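Local atomic coordinates of IAA acetyltransferase (PDB entry 1Y9K), a protein that probably transfers an acetyl group from acetyl-CoA to an amine of a substrate not yet identified here. Residues A[13-18]-A[37-42]; A[28-33]-A[64-69]; A[81-86]-A[116-121]. One frame throughout, in Å; residues are numbered along the deposited sequence.

Contacts 1 and 2 pack a loop and a helix on the mixed sheet of the GNAT fold, with centres about 9 Å apart. They meet where I15 CD1 lies 4.3 Å from I30 CG2. Contact 3 joins another helix on that sheet to the loop before strand 119-124. Its centre is about 19 Å from that of contact 1 and about 16 Å from that of contact 2. It still joins contact 2 through strand 61-69, where I67 CD1 is 3.7 Å from L83 CD1. In GNAT relatives acetyl-CoA binds near the end of this strand and the start of the following helix. Contacts 2 and 3 thus share structural elements with the probable cofactor site.

Contact 1 of 3, residues A[13-18]-A[37-42]; sequences EAIPKS and GLTYVA
I15 and P16 lie over T39 and V41, so that the loop entering the first helix of the GNAT fold covers a strand of its sheet. The two pairs follow the same order along both segments. I15 meets T39, and P16 meets V41. The contact is small, with 127 Å² buried in all. No hydrogen bond crosses it.

I15 touches with its branch methyl. I15 CG2 is 3.8 Å from T39 OG1 and 4.1 Å from T39 CG2, so it faces both arms of the threonine. The two side chains cross at about a right angle. The first torsion of I15 (chi1 55°) puts CG1 between the backbone N and the carbonyl carbon. The longer arm then leads away from the strand, and its end reaches I30 on the next helix. P16 instead offers the CG-CD side of its ring to one methyl of V41.

The strand supplies this surface by alternation. T39 and V41 point toward the loop. Y40, between them, packs against T89 of helix 78-92. Backbone hydrogen bonds pair T39 with I10 and V41 with E8, which holds the strand against strand 6-10. I10 also touches both P16 and V41.

P16 is the centre of an inverse gamma turn, closed by a weak bond from K17 N to I15 O of 2.9 Å. It is also the N-cap residue of helix 17-23. The turn and the helix start therefore coincide at the residue that packs on the strand. In the proline-valine pair, V41 CG1 lies 3.7 Å from P16 CG and 3.8 Å from P16 CD.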
loop_
_atom_site.group_PDB
_atom_site.type_symbol
_atom_site.label_atom_id
_atom_site.label_comp_id
_atom_site.label_asym_id
_atom_site.label_seq_id
_atom_site.Cartn_x
_atom_site.Cartn_y
_atom_site.Cartn_z
ATOM N N GLU A 13 -0.368 7.159 16.492
ATOM C CA GLU A 13 -0.686 6.509 17.764
ATOM C C GLU A 13 -1.999 5.725 17.698
ATOM O O GLU A 13 -2.382 5.074 18.670
ATOM C CB GLU A 13 -0.777 7.547 18.896
ATOM C CG GLU A 13 0.458 8.434 19.062
ATOM C CD GLU A 13 0.426 9.702 18.196
ATOM O OE1 GLU A 13 -0.567 9.917 17.462
ATOM O OE2 GLU A 13 1.406 10.482 18.249
ATOM N N ALA A 14 -2.679 5.799 16.553
ATOM C CA ALA A 14 -3.992 5.180 16.381
ATOM C C ALA A 14 -4.064 4.271 15.157
ATOM O O ALA A 14 -5.154 3.954 14.682
ATOM C CB ALA A 14 -5.077 6.260 16.305
ATOM N N ILE A 15 -2.908 3.849 14.654
ATOM C CA ILE A 15 -2.852 3.015 13.448
ATOM C C ILE A 15 -3.539 1.651 13.620
ATOM O O ILE A 15 -3.401 1.015 14.667
ATOM C CB ILE A 15 -1.396 2.841 12.901
ATOM C CG1 ILE A 15 -0.457 2.289 13.981
ATOM C CG2 ILE A 15 -0.878 4.162 12.328
ATOM C CD1 ILE A 15 0.755 1.514 13.441
ATOM N N PRO A 16 -4.310 1.216 12.602
ATOM C CA PRO A 16 -4.794 -0.157 12.614
ATOM C C PRO A 16 -3.676 -1.134 12.253
ATOM O O PRO A 16 -3.584 -1.571 11.105
ATOM C CB PRO A 16 -5.897 -0.154 11.548
ATOM C CG PRO A 16 -5.539 0.950 10.623
ATOM C CD PRO A 16 -4.781 1.966 11.420
ATOM N N LYS A 17 -2.826 -1.452 13.233
ATOM C CA LYS A 17 -1.789 -2.489 13.091
ATOM C C LYS A 17 -2.390 -3.766 12.519
ATOM O O LYS A 17 -1.806 -4.413 11.651
ATOM C CB LYS A 17 -1.160 -2.798 14.452
ATOM C CG LYS A 17 0.210 -2.187 14.679
ATOM C CD LYS A 17 0.622 -2.333 16.145
ATOM C CE LYS A 17 2.140 -2.223 16.324
ATOM N NZ LYS A 17 2.472 -1.810 17.726
ATOM N N SER A 18 -3.571 -4.092 13.034
ATOM C CA SER A 18 -4.434 -5.173 12.587
ATOM C C SER A 18 -4.520 -5.309 11.071
ATOM O O SER A 18 -4.148 -6.340 10.505
ATOM C CB SER A 18 -5.837 -4.945 13.179
ATOM O OG SER A 18 -6.095 -3.557 13.427
ATOM N N GLY A 37 5.897 8.317 8.259
ATOM C CA GLY A 37 4.923 8.557 7.189
ATOM C C GLY A 37 3.529 8.988 7.604
ATOM O O GLY A 37 3.283 9.307 8.772
ATOM N N LEU A 38 2.616 8.986 6.637
ATOM C CA LEU A 38 1.265 9.500 6.826
ATOM C C LEU A 38 0.266 8.388 6.563
ATOM O O LEU A 38 0.250 7.805 5.476
ATOM C CB LEU A 38 0.989 10.682 5.881
ATOM C CG LEU A 38 2.006 11.822 5.751
ATOM C CD1 LEU A 38 1.786 12.623 4.465
ATOM C CD2 LEU A 38 1.967 12.742 6.962
ATOM N N THR A 39 -0.574 8.111 7.558
ATOM C CA THR A 39 -1.526 7.008 7.496
ATOM C C THR A 39 -2.958 7.508 7.326
ATOM O O THR A 39 -3.418 8.362 8.076
ATOM C CB THR A 39 -1.437 6.127 8.753
ATOM O OG1 THR A 39 -0.069 5.795 9.015
ATOM C CG2 THR A 39 -2.245 4.855 8.579
ATOM N N TYR A 40 -3.650 6.963 6.328
ATOM C CA TYR A 40 -5.056 7.269 6.090
ATOM C C TYR A 40 -5.879 5.991 6.199
ATOM O O TYR A 40 -5.443 4.937 5.743
ATOM C CB TYR A 40 -5.242 7.934 4.719
ATOM C CG TYR A 40 -4.434 9.204 4.556
ATOM C CD1 TYR A 40 -3.040 9.154 4.431
ATOM C CD2 TYR A 40 -5.055 10.453 4.522
ATOM C CE1 TYR A 40 -2.280 10.305 4.290
ATOM C CE2 TYR A 40 -4.303 11.621 4.377
ATOM C CZ TYR A 40 -2.910 11.533 4.267
ATOM O OH TYR A 40 -2.141 12.675 4.133
ATOM N N VAL A 41 -7.051 6.072 6.820
ATOM C CA VAL A 41 -7.918 4.894 6.924
ATOM C C VAL A 41 -9.239 5.055 6.170
ATOM O O VAL A 41 -9.723 6.164 5.989
ATOM C CB VAL A 41 -8.166 4.443 8.395
ATOM C CG1 VAL A 41 -6.854 4.092 9.078
ATOM C CG2 VAL A 41 -8.949 5.508 9.194
ATOM N N ALA A 42 -9.793 3.932 5.718
ATOM C CA ALA A 42 -11.131 3.887 5.136
ATOM C C ALA A 42 -12.112 3.301 6.158
ATOM O O ALA A 42 -11.829 2.272 6.789
ATOM C CB ALA A 42 -11.132 3.066 3.861
#

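Contact 2 of 3, residues A[28-33]-A[64-69]; sequences RQIATY and IMNIAV
Y33 lays its ring on M65 and reaches N66 with its hydroxyl, joining helix 27-36 to strand 61-69 of the GNAT fold. M65 and N66 both pair with V53 of the adjacent strand and both point toward the helix. With the backbone angles of M65, this fits a classic beta bulge.

The tyrosine takes a less common rotamer for a helix. Its CG sits between the backbone N and the carbonyl carbon (chi1 52°), and the ring passes back over its own helical turn. One face covers I30 O. The opposite face receives M65, a selenomethionine. M65 CB lies 3.8 Å from the ring centroid of Y33, a CH-pi contact over the face. Beyond CB the M65 chain bends at both following torsions. M65 CG stays near the root of the ring, 4.0 Å from Y33 CB.

N66 turns its CG away from the backbone N (chi1 -166°), which carries the amide to the tyrosine hydroxyl. The ring and amide planes are about half a right angle apart. N66 CB packs obliquely on the ring, 3.7 Å from Y33 CE1.

The strongest polar partner of the Y33 hydroxyl is D24, through a hydrogen bond to OD2. N66 ND2 has a further hydrogen bond to L20 O. The buried amide nitrogen thus has two acceptors. Across the contact, N66 ND2 donates to Y33 OH at 2.8 Å, almost straight at 173°, with the oxygen in the amide plane.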
loop_
_atom_site.group_PDB
_atom_site.type_symbol
_atom_site.label_atom_id
_atom_site.label_comp_id
_atom_site.label_asym_id
_atom_site.label_seq_id
_atom_site.Cartn_x
_atom_site.Cartn_y
_atom_site.Cartn_z
ATOM N N ARG A 28 7.617 -4.980 13.133
ATOM C CA ARG A 28 8.817 -4.152 13.132
ATOM C C ARG A 28 8.976 -3.364 11.829
ATOM O O ARG A 28 9.400 -2.208 11.873
ATOM C CB ARG A 28 10.069 -4.982 13.426
ATOM C CG ARG A 28 11.130 -4.207 14.215
ATOM C CD ARG A 28 11.802 -5.089 15.276
ATOM N NE ARG A 28 12.754 -6.039 14.697
ATOM C CZ ARG A 28 13.338 -7.033 15.366
ATOM N NH1 ARG A 28 13.073 -7.233 16.654
ATOM N NH2 ARG A 28 14.193 -7.835 14.741
ATOM N N GLN A 29 8.632 -3.989 10.693
ATOM C CA GLN A 29 8.605 -3.320 9.379
ATOM C C GLN A 29 7.637 -2.152 9.418
ATOM O O GLN A 29 8.007 -1.021 9.127
ATOM C CB GLN A 29 8.122 -4.257 8.264
ATOM C CG GLN A 29 8.880 -5.549 8.076
ATOM C CD GLN A 29 10.149 -5.388 7.295
ATOM O OE1 GLN A 29 11.218 -5.741 7.776
ATOM N NE2 GLN A 29 10.041 -4.856 6.081
ATOM N N ILE A 30 6.387 -2.457 9.768
ATOM C CA ILE A 30 5.315 -1.468 9.887
ATOM C C ILE A 30 5.764 -0.263 10.721
ATOM O O ILE A 30 5.551 0.887 10.320
ATOM C CB ILE A 30 4.018 -2.114 10.463
ATOM C CG1 ILE A 30 3.454 -3.144 9.474
ATOM C CG2 ILE A 30 2.957 -1.055 10.809
ATOM C CD1 ILE A 30 2.454 -4.104 10.095
ATOM N N ALA A 31 6.407 -0.531 11.858
ATOM C CA ALA A 31 6.945 0.521 12.711
ATOM C C ALA A 31 7.947 1.437 11.993
ATOM O O ALA A 31 7.915 2.649 12.199
ATOM C CB ALA A 31 7.563 -0.069 13.973
ATOM N N THR A 32 8.807 0.861 11.145
ATOM C CA THR A 32 9.787 1.633 10.370
ATOM C C THR A 32 9.148 2.781 9.563
ATOM O O THR A 32 9.641 3.917 9.608
ATOM C CB THR A 32 10.773 0.743 9.497
ATOM O OG1 THR A 32 10.096 0.063 8.412
ATOM C CG2 THR A 32 11.496 -0.283 10.372
ATOM N N TYR A 33 8.027 2.519 8.892
ATOM C CA TYR A 33 7.409 3.561 8.071
ATOM C C TYR A 33 6.238 4.366 8.663
ATOM O O TYR A 33 5.936 5.463 8.176
ATOM C CB TYR A 33 7.052 3.043 6.683
ATOM C CG TYR A 33 6.235 1.773 6.614
ATOM C CD1 TYR A 33 4.842 1.806 6.713
ATOM C CD2 TYR A 33 6.850 0.546 6.370
ATOM C CE1 TYR A 33 4.084 0.643 6.604
ATOM C CE2 TYR A 33 6.104 -0.626 6.253
ATOM C CZ TYR A 33 4.726 -0.569 6.372
ATOM O OH TYR A 33 3.995 -1.722 6.265
ATOM N N ILE A 64 3.578 4.506 -1.537
ATOM C CA ILE A 64 2.601 3.741 -0.763
ATOM C C ILE A 64 3.287 2.523 -0.138
ATOM O O ILE A 64 3.550 1.527 -0.817
ATOM C CB ILE A 64 1.390 3.317 -1.613
ATOM C CG1 ILE A 64 0.745 4.558 -2.252
ATOM C CG2 ILE A 64 0.384 2.595 -0.738
ATOM C CD1 ILE A 64 -0.181 4.279 -3.431
HETATM N N MSE A 65 3.605 2.631 1.152
HETATM C CA MSE A 65 4.407 1.615 1.850
HETATM C C MSE A 65 3.577 0.425 2.276
HETATM O O MSE A 65 4.102 -0.667 2.527
HETATM C CB MSE A 65 5.089 2.210 3.085
HETATM C CG MSE A 65 6.142 3.285 2.788
HETATM SE SE MSE A 65 7.409 2.804 1.594
HETATM C CE MSE A 65 8.145 1.393 2.394
ATOM N N ASN A 66 2.280 0.654 2.381
ATOM C CA ASN A 66 1.332 -0.350 2.820
ATOM C C ASN A 66 -0.029 0.112 2.369
ATOM O O ASN A 66 -0.370 1.286 2.505
ATOM C CB ASN A 66 1.371 -0.500 4.350
ATOM C CG ASN A 66 0.653 -1.748 4.844
ATOM O OD1 ASN A 66 -0.501 -1.998 4.489
ATOM N ND2 ASN A 66 1.319 -2.516 5.696
ATOM N N ILE A 67 -0.780 -0.806 1.779
ATOM C CA ILE A 67 -2.180 -0.582 1.443
ATOM C C ILE A 67 -2.922 -1.898 1.714
ATOM O O ILE A 67 -2.459 -2.965 1.323
ATOM C CB ILE A 67 -2.366 -0.038 -0.006
ATOM C CG1 ILE A 67 -3.847 0.173 -0.330
ATOM C CG2 ILE A 67 -1.669 -0.931 -1.041
ATOM C CD1 ILE A 67 -4.085 1.194 -1.428
ATOM N N ALA A 68 -4.045 -1.819 2.427
ATOM C CA ALA A 68 -4.755 -3.020 2.865
ATOM C C ALA A 68 -6.238 -2.766 2.948
ATOM O O ALA A 68 -6.664 -1.682 3.348
ATOM C CB ALA A 68 -4.225 -3.516 4.229
ATOM N N VAL A 69 -7.003 -3.785 2.560
ATOM C CA VAL A 69 -8.454 -3.799 2.633
ATOM C C VAL A 69 -8.841 -5.058 3.418
ATOM O O VAL A 69 -8.181 -6.096 3.292
ATOM C CB VAL A 69 -9.085 -3.803 1.210
ATOM C CG1 VAL A 69 -10.607 -3.988 1.265
ATOM C CG2 VAL A 69 -8.735 -2.508 0.458
#

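Contact 3 of 3, residues A[81-86]-A[116-121]; sequences KLLRHA and CGFRIF
L83 projects from helix 78-92 into the corner made by C116 and F118. These two residues flank G117, where the chain leaves helix 107-115 and heads for strand 119-124. In the GNAT fold, helix 78-92 is the crossover between the parallel strands 61-69 and 97-103. The contact joins it to the link that follows the next helix.

The leucine meets its partners with different parts. Its CD2 methyl approaches the sulfur end of the cysteine, with L83 CD2 3.7 Å from C116 SG and 4.0 Å from C116 CB. Its branch carbon faces the phenylalanine, with L83 CG 4.3 Å from F118 CE1. That approach is oblique to the ring and looser than the one to sulfur. The other methyl, CD1, points to the sheet, where it packs on I64 and I67.

C116 and F118 both point toward the helix. The first torsion of C116 (chi1 -64°) places SG beside the backbone N, on the leucine side. G117 between them has a positive phi of 110° and closes helix 107-115 with a Schellman motif. Its positive phi suits a glycine. The turn lets F118 swing inward to L98, V100 and M151, while Y113 of the helix touches both F118 and L83. L83 also touches L112 of the same helix.

No hydrogen bond crosses between the segments, and 127 Å² is buried. A methyl against a sulfur and a branch carbon near a ring have little directional preference. The direct contact between these segments is therefore apolar packing that sets no strict angle.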
loop_
_atom_site.group_PDB
_atom_site.type_symbol
_atom_site.label_atom_id
_atom_site.label_comp_id
_atom_site.label_asym_id
_atom_site.label_seq_id
_atom_site.Cartn_x
_atom_site.Cartn_y
_atom_site.Cartn_z
ATOM N N LYS A 81 -10.528 2.976 -4.504
ATOM C CA LYS A 81 -10.808 4.216 -3.771
ATOM C C LYS A 81 -9.637 4.738 -2.940
ATOM O O LYS A 81 -9.345 5.932 -2.980
ATOM C CB LYS A 81 -12.048 4.047 -2.890
ATOM C CG LYS A 81 -13.353 4.295 -3.626
ATOM C CD LYS A 81 -14.510 3.500 -3.041
ATOM C CE LYS A 81 -15.803 3.797 -3.793
ATOM N NZ LYS A 81 -16.649 2.574 -3.949
ATOM N N LEU A 82 -8.976 3.852 -2.193
ATOM C CA LEU A 82 -7.806 4.222 -1.391
ATOM C C LEU A 82 -6.666 4.733 -2.265
ATOM O O LEU A 82 -5.921 5.641 -1.875
ATOM C CB LEU A 82 -7.314 3.033 -0.560
ATOM C CG LEU A 82 -8.085 2.623 0.702
ATOM C CD1 LEU A 82 -7.621 1.235 1.173
ATOM C CD2 LEU A 82 -7.967 3.668 1.827
ATOM N N LEU A 83 -6.552 4.136 -3.449
ATOM C CA LEU A 83 -5.494 4.435 -4.399
ATOM C C LEU A 83 -5.707 5.815 -5.017
ATOM O O LEU A 83 -4.787 6.635 -5.015
ATOM C CB LEU A 83 -5.465 3.347 -5.475
ATOM C CG LEU A 83 -4.153 2.704 -5.911
ATOM C CD1 LEU A 83 -3.175 2.460 -4.753
ATOM C CD2 LEU A 83 -4.478 1.404 -6.621
ATOM N N ARG A 84 -6.913 6.063 -5.540
ATOM C CA ARG A 84 -7.330 7.399 -5.977
ATOM C C ARG A 84 -6.982 8.449 -4.912
ATOM O O ARG A 84 -6.407 9.493 -5.235
ATOM C CB ARG A 84 -8.842 7.453 -6.276
ATOM C CG ARG A 84 -9.321 6.673 -7.523
ATOM C CD ARG A 84 -10.689 7.192 -8.046
ATOM N NE ARG A 84 -11.869 6.625 -7.363
ATOM C CZ ARG A 84 -12.454 7.132 -6.271
ATOM N NH1 ARG A 84 -13.523 6.536 -5.751
ATOM N NH2 ARG A 84 -11.982 8.230 -5.684
ATOM N N HIS A 85 -7.310 8.149 -3.651
ATOM C CA HIS A 85 -7.070 9.060 -2.520
ATOM C C HIS A 85 -5.584 9.287 -2.233
ATOM O O HIS A 85 -5.179 10.416 -1.932
ATOM C CB HIS A 85 -7.781 8.554 -1.260
ATOM C CG HIS A 85 -7.879 9.565 -0.154
ATOM N ND1 HIS A 85 -6.794 9.959 0.600
ATOM C CD2 HIS A 85 -8.947 10.223 0.358
ATOM C CE1 HIS A 85 -7.184 10.827 1.516
ATOM N NE2 HIS A 85 -8.487 11.003 1.392
ATOM N N ALA A 86 -4.784 8.223 -2.318
ATOM C CA ALA A 86 -3.328 8.337 -2.197
ATOM C C ALA A 86 -2.737 9.278 -3.255
ATOM O O ALA A 86 -1.914 10.145 -2.924
ATOM C CB ALA A 86 -2.669 6.964 -2.262
ATOM N N CYS A 116 -4.917 1.802 -12.520
ATOM C CA CYS A 116 -4.946 3.101 -11.860
ATOM C C CYS A 116 -3.808 4.052 -12.289
ATOM O O CYS A 116 -3.687 5.140 -11.751
ATOM C CB CYS A 116 -4.979 2.915 -10.334
ATOM S SG CYS A 116 -6.494 2.068 -9.708
ATOM N N GLY A 117 -2.981 3.647 -13.247
ATOM C CA GLY A 117 -1.971 4.547 -13.811
ATOM C C GLY A 117 -0.510 4.271 -13.483
ATOM O O GLY A 117 0.375 4.922 -14.024
ATOM N N PHE A 118 -0.255 3.317 -12.594
ATOM C CA PHE A 118 1.107 2.912 -12.244
ATOM C C PHE A 118 1.776 2.085 -13.349
ATOM O O PHE A 118 1.143 1.244 -13.991
ATOM C CB PHE A 118 1.110 2.137 -10.924
ATOM C CG PHE A 118 0.866 3.001 -9.713
ATOM C CD1 PHE A 118 -0.428 3.187 -9.220
ATOM C CD2 PHE A 118 1.928 3.633 -9.063
ATOM C CE1 PHE A 118 -0.657 3.989 -8.094
ATOM C CE2 PHE A 118 1.707 4.437 -7.937
ATOM C CZ PHE A 118 0.417 4.613 -7.457
ATOM N N ARG A 119 3.057 2.340 -13.576
ATOM C CA ARG A 119 3.812 1.587 -14.550
ATOM C C ARG A 119 4.940 0.804 -13.870
ATOM O O ARG A 119 5.656 1.348 -13.023
ATOM C CB ARG A 119 4.358 2.519 -15.627
ATOM C CG ARG A 119 4.952 1.789 -16.821
ATOM C CD ARG A 119 5.639 2.762 -17.728
ATOM N NE ARG A 119 6.211 2.107 -18.897
ATOM C CZ ARG A 119 6.860 2.751 -19.860
ATOM N NH1 ARG A 119 7.022 4.063 -19.771
ATOM N NH2 ARG A 119 7.361 2.091 -20.897
ATOM N N ILE A 120 5.087 -0.466 -14.240
ATOM C CA ILE A 120 6.138 -1.322 -13.688
ATOM C C ILE A 120 7.472 -0.886 -14.282
ATOM O O ILE A 120 7.592 -0.762 -15.497
ATOM C CB ILE A 120 5.882 -2.833 -14.005
ATOM C CG1 ILE A 120 4.544 -3.324 -13.434
ATOM C CG2 ILE A 120 7.020 -3.706 -13.495
ATOM C CD1 ILE A 120 3.977 -4.560 -14.196
ATOM N N PHE A 121 8.468 -0.656 -13.429
ATOM C CA PHE A 121 9.770 -0.151 -13.891
ATOM C C PHE A 121 10.986 -0.927 -13.376
ATOM O O PHE A 121 12.061 -0.796 -13.923
ATOM C CB PHE A 121 9.921 1.364 -13.624
ATOM C CG PHE A 121 10.170 1.719 -12.174
ATOM C CD1 PHE A 121 11.467 1.872 -11.690
ATOM C CD2 PHE A 121 9.109 1.929 -11.297
ATOM C CE1 PHE A 121 11.702 2.203 -10.349
ATOM C CE2 PHE A 121 9.340 2.270 -9.959
ATOM C CZ PHE A 121 10.634 2.404 -9.489
#